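Local structure of high-potential iron-sulfur protein (Rhodoferax fermentans, 1HLQ) at residues Ala19-Ala24 with Pro30-Asp35. The protein carries electrons through a high-potential [4Fe-4S] cluster in the anaerobic electron transport of photosynthetic bacteria, passing them to the oxidized cytochrome bc1 complex via a membrane-bound tetraheme cytochrome c. Residues are numbered along the deposited sequence; the frame is centred on the assembly and turned at random. Where two conformers were deposited one is given.
Sequences ADTTKA and PKHTKD. With SO4 (sulfate ion), chain D; SO4 (sulfate ion), chain E.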
ATOM      1  N   ALA A  19      -2.909 -12.803  10.482  1.00 14.10           N
ATOM      2  CA  ALA A  19      -3.370 -12.231  11.723  1.00 13.40           C
ATOM      3  C   ALA A  19      -2.544 -12.687  12.922  1.00 14.07           C
ATOM      4  O   ALA A  19      -2.643 -12.052  13.970  1.00 13.91           O
ATOM      5  CB  ALA A  19      -4.833 -12.557  11.983  1.00 14.85           C
ATOM      6  N   ASP A  20      -1.694 -13.687  12.728  1.00 14.40           N
ATOM      7  CA  ASP A  20      -0.850 -14.204  13.804  1.00 14.48           C
ATOM      8  C   ASP A  20       0.521 -14.478  13.185  1.00 13.79           C
ATOM      9  O   ASP A  20       0.642 -15.343  12.338  1.00 14.11           O
ATOM     10  CB  ASP A  20      -1.439 -15.498  14.348  1.00 15.60           C
ATOM     11  CG  ASP A  20      -0.657 -16.142  15.470  1.00 17.15           C
ATOM     12  OD1 ASP A  20      -1.249 -17.077  16.084  1.00 19.55           O
ATOM     13  OD2 ASP A  20       0.509 -15.786  15.730  1.00 16.47           O
ATOM     14  N   THR A  21       1.520 -13.725  13.610  1.00 13.97           N
ATOM     15  CA  THR A  21       2.880 -13.843  13.102  1.00 14.23           C
ATOM     16  C   THR A  21       3.471 -15.240  13.191  1.00 15.34           C
ATOM     17  O   THR A  21       4.318 -15.611  12.365  1.00 16.10           O
ATOM     18  CB  THR A  21       3.784 -12.821  13.804  1.00 14.55           C
ATOM     19  OG1 THR A  21       5.010 -12.763  13.075  1.00 14.96           O
ATOM     20  CG2 THR A  21       4.083 -13.213  15.235  1.00 15.17           C
ATOM     21  N   THR A  22       2.977 -16.061  14.123  1.00 16.36           N
ATOM     22  CA  THR A  22       3.446 -17.435  14.226  1.00 17.19           C
ATOM     23  C   THR A  22       2.859 -18.341  13.155  1.00 18.83           C
ATOM     24  O   THR A  22       3.064 -19.562  13.179  1.00 21.33           O
ATOM     25  CB  THR A  22       3.174 -18.060  15.605  1.00 18.19           C
ATOM     26  OG1 THR A  22       1.759 -18.256  15.804  1.00 19.79           O
ATOM     27  CG2 THR A  22       3.720 -17.214  16.725  1.00 18.85           C
ATOM     28  N   LYS A  23       2.113 -17.800  12.196  1.00 16.79           N
ATOM     29  CA  LYS A  23       1.530 -18.504  11.079  1.00 17.72           C
ATOM     30  C   LYS A  23       1.991 -17.923   9.758  1.00 16.47           C
ATOM     31  O   LYS A  23       1.486 -18.255   8.696  1.00 16.76           O
ATOM     32  CB  LYS A  23       0.000 -18.508  11.183  1.00 20.27           C
ATOM     33  CG  LYS A  23      -0.451 -19.349  12.382  1.00 22.39           C
ATOM     34  CD  LYS A  23      -1.938 -19.602  12.394  1.00 24.39           C
ATOM     35  CE  LYS A  23      -2.311 -20.215  13.741  1.00 25.93           C
ATOM     36  NZ  LYS A  23      -1.521 -21.451  13.994  1.00 27.74           N
ATOM     37  N   ALA A  24       2.978 -17.026   9.822  1.00 16.30           N
ATOM     38  CA  ALA A  24       3.533 -16.432   8.620  1.00 16.23           C
ATOM     39  C   ALA A  24       4.150 -17.503   7.720  1.00 16.62           C
ATOM     40  O   ALA A  24       4.581 -18.550   8.218  1.00 17.91           O
ATOM     41  CB  ALA A  24       4.604 -15.404   8.970  1.00 16.62           C
ATOM     42  N   PRO A  30      11.751 -16.023   4.321  1.00 20.26           N
ATOM     43  CA  PRO A  30      12.732 -16.596   5.229  1.00 20.82           C
ATOM     44  C   PRO A  30      13.372 -15.627   6.201  1.00 20.96           C
ATOM     45  O   PRO A  30      14.016 -16.111   7.153  1.00 23.08           O
ATOM     46  CB  PRO A  30      13.749 -17.280   4.324  1.00 22.32           C
ATOM     47  CG  PRO A  30      13.669 -16.501   3.065  1.00 22.29           C
ATOM     48  CD  PRO A  30      12.226 -16.096   2.916  1.00 21.51           C
ATOM     49  N   LYS A  31      13.240 -14.319   6.040  1.00 20.27           N
ATOM     50  CA  LYS A  31      13.770 -13.357   6.995  1.00 19.75           C
ATOM     51  C   LYS A  31      12.757 -12.984   8.079  1.00 18.85           C
ATOM     52  O   LYS A  31      13.061 -12.228   9.029  1.00 18.81           O
ATOM     53  CB  LYS A  31      14.265 -12.119   6.253  1.00 19.96           C
ATOM     54  CG  LYS A  31      15.467 -12.458   5.360  1.00 20.57           C
ATOM     55  CD  LYS A  31      15.956 -11.235   4.616  1.00 21.86           C
ATOM     56  CE  LYS A  31      17.153 -11.514   3.719  1.00 24.38           C
ATOM     57  NZ  LYS A  31      18.446 -11.328   4.410  1.00 25.62           N
ATOM     58  N   HIS A  32      11.540 -13.525   7.997  1.00 17.20           N
ATOM     59  CA  HIS A  32      10.558 -13.320   9.055  1.00 16.14           C
ATOM     60  C   HIS A  32      11.080 -13.956  10.339  1.00 16.83           C
ATOM     61  O   HIS A  32      11.672 -15.029  10.329  1.00 18.32           O
ATOM     62  CB  HIS A  32       9.248 -14.026   8.689  1.00 14.85           C
ATOM     63  CG  HIS A  32       8.350 -14.331   9.839  1.00 15.33           C
ATOM     64  ND1 HIS A  32       7.318 -13.537  10.278  1.00 16.34           N
ATOM     65  CD2 HIS A  32       8.391 -15.412  10.670  1.00 15.30           C
ATOM     66  CE1 HIS A  32       6.770 -14.122  11.348  1.00 14.71           C
ATOM     67  NE2 HIS A  32       7.419 -15.253  11.603  1.00 17.05           N
ATOM     68  N   THR A  33      10.736 -13.367  11.476  1.00 16.66           N
ATOM     69  CA  THR A  33      10.915 -14.023  12.760  1.00 16.89           C
ATOM     70  C   THR A  33       9.668 -13.707  13.592  1.00 16.90           C
ATOM     71  O   THR A  33       9.026 -12.687  13.329  1.00 16.56           O
ATOM     72  CB  THR A  33      12.113 -13.672  13.643  1.00 17.97           C
ATOM     73  OG1 THR A  33      11.969 -12.359  14.174  1.00 17.55           O
ATOM     74  CG2 THR A  33      13.421 -13.786  12.881  1.00 19.65           C
ATOM     75  N   LYS A  34       9.415 -14.461  14.666  1.00 18.35           N
ATOM     76  CA  LYS A  34       8.246 -14.163  15.507  1.00 18.72           C
ATOM     77  C   LYS A  34       8.468 -12.937  16.366  1.00 17.98           C
ATOM     78  O   LYS A  34       7.529 -12.471  17.037  1.00 19.11           O
ATOM     79  CB  LYS A  34       7.627 -15.318  16.278  0.60 19.07           C
ATOM     80  CG  LYS A  34       8.519 -16.030  17.269  0.60 20.04           C
ATOM     81  CD  LYS A  34       7.995 -17.429  17.580  0.60 20.59           C
ATOM     82  CE  LYS A  34       7.019 -17.450  18.737  0.60 21.31           C
ATOM     83  NZ  LYS A  34       7.088 -18.743  19.492  0.60 20.94           N
ATOM     84  N   ASP A  35       9.642 -12.299  16.322  1.00 16.59           N
ATOM     85  CA  ASP A  35       9.884 -11.021  16.943  1.00 16.75           C
ATOM     86  C   ASP A  35       9.235  -9.901  16.115  1.00 16.19           C
ATOM     87  O   ASP A  35       9.078  -8.777  16.583  1.00 17.43           O
ATOM     88  CB  ASP A  35      11.360 -10.668  17.126  1.00 18.09           C
ATOM     89  CG  ASP A  35      11.925 -11.316  18.380  1.00 20.61           C
ATOM     90  OD1 ASP A  35      12.987 -11.952  18.256  1.00 21.66           O
ATOM     91  OD2 ASP A  35      11.259 -11.153  19.430  1.00 22.28           O
TER
HETATM   92  S   SO4 D  77      11.410 -17.444  15.032  0.70 24.38           S
HETATM   93  O1  SO4 D  77      10.091 -17.200  14.364  0.70 24.26           O
HETATM   94  O2  SO4 D  77      12.467 -17.575  13.990  0.70 25.82           O
HETATM   95  O3  SO4 D  77      11.261 -18.697  15.846  0.70 26.01           O
HETATM   96  O4  SO4 D  77      11.743 -16.298  15.938  0.70 24.56           O
HETATM   97  S   SO4 E  78      -2.913 -23.438  16.577  0.50 35.98           S
HETATM   98  O1  SO4 E  78      -3.032 -21.994  16.193  0.50 36.08           O
HETATM   99  O2  SO4 E  78      -2.174 -24.177  15.500  0.50 36.28           O
HETATM  100  O3  SO4 E  78      -4.282 -24.021  16.720  0.50 36.02           O
HETATM  101  O4  SO4 E  78      -2.165 -23.545  17.872  0.50 35.82           O
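T21, in the 3-10 segment 21-23, and A24, just after it, pack against H32 of the irregular segment 30-35 in the long loop region between helix 10-14 and strand 51-52 of this HiPIP fold. The turn opens with an Asx turn at D20: OD2 accepts from the backbone N of T22 (3.0 Å) and from OG1 of T22 (2.8 Å), both approaching from one face of the carboxylate, well out of its plane. Two bonds thus grip a single oxygen and fix the start of the 3-10 segment. The side chain of T21, buried, lies about 8 Å from the iron-sulfur cluster; with OG1 anti to the backbone N (chi1 -167°), its hydroxyl hydrogen-bonds to O of Q36. The methyl CG2 of T21 lies 4.0 Å from the carbonyl O of K34. T22 meets K34 at the surface, where in one of two conformers the lysine chain passes by CG2 of T22. K23 points away from segment 30-35 and carries a sulfate, NZ donating to O1 of that ion (2.7 Å). A second sulfate, probably also from the crystallisation liquor, sits beside segment 30-35; its O1 accepts from the backbone N of K34 at 2.8 Å, and K26 also binds a sulfate through NZ. Closing the turn, N of A24 bonds to O of T21, while W67 meets the H32 ring edge-to-face and also touches T21 and A24, tying both segments to the loop ahead of the cluster ligand C68. H32 swings its CG anti to the backbone N (chi1 159°), bringing one imidazole face to A24 in a CH-pi contact: CB of A24 stands 3.6 Å from the centroid of the H32 ring, 19° off the ring normal and displaced toward the ND1-CE1 side.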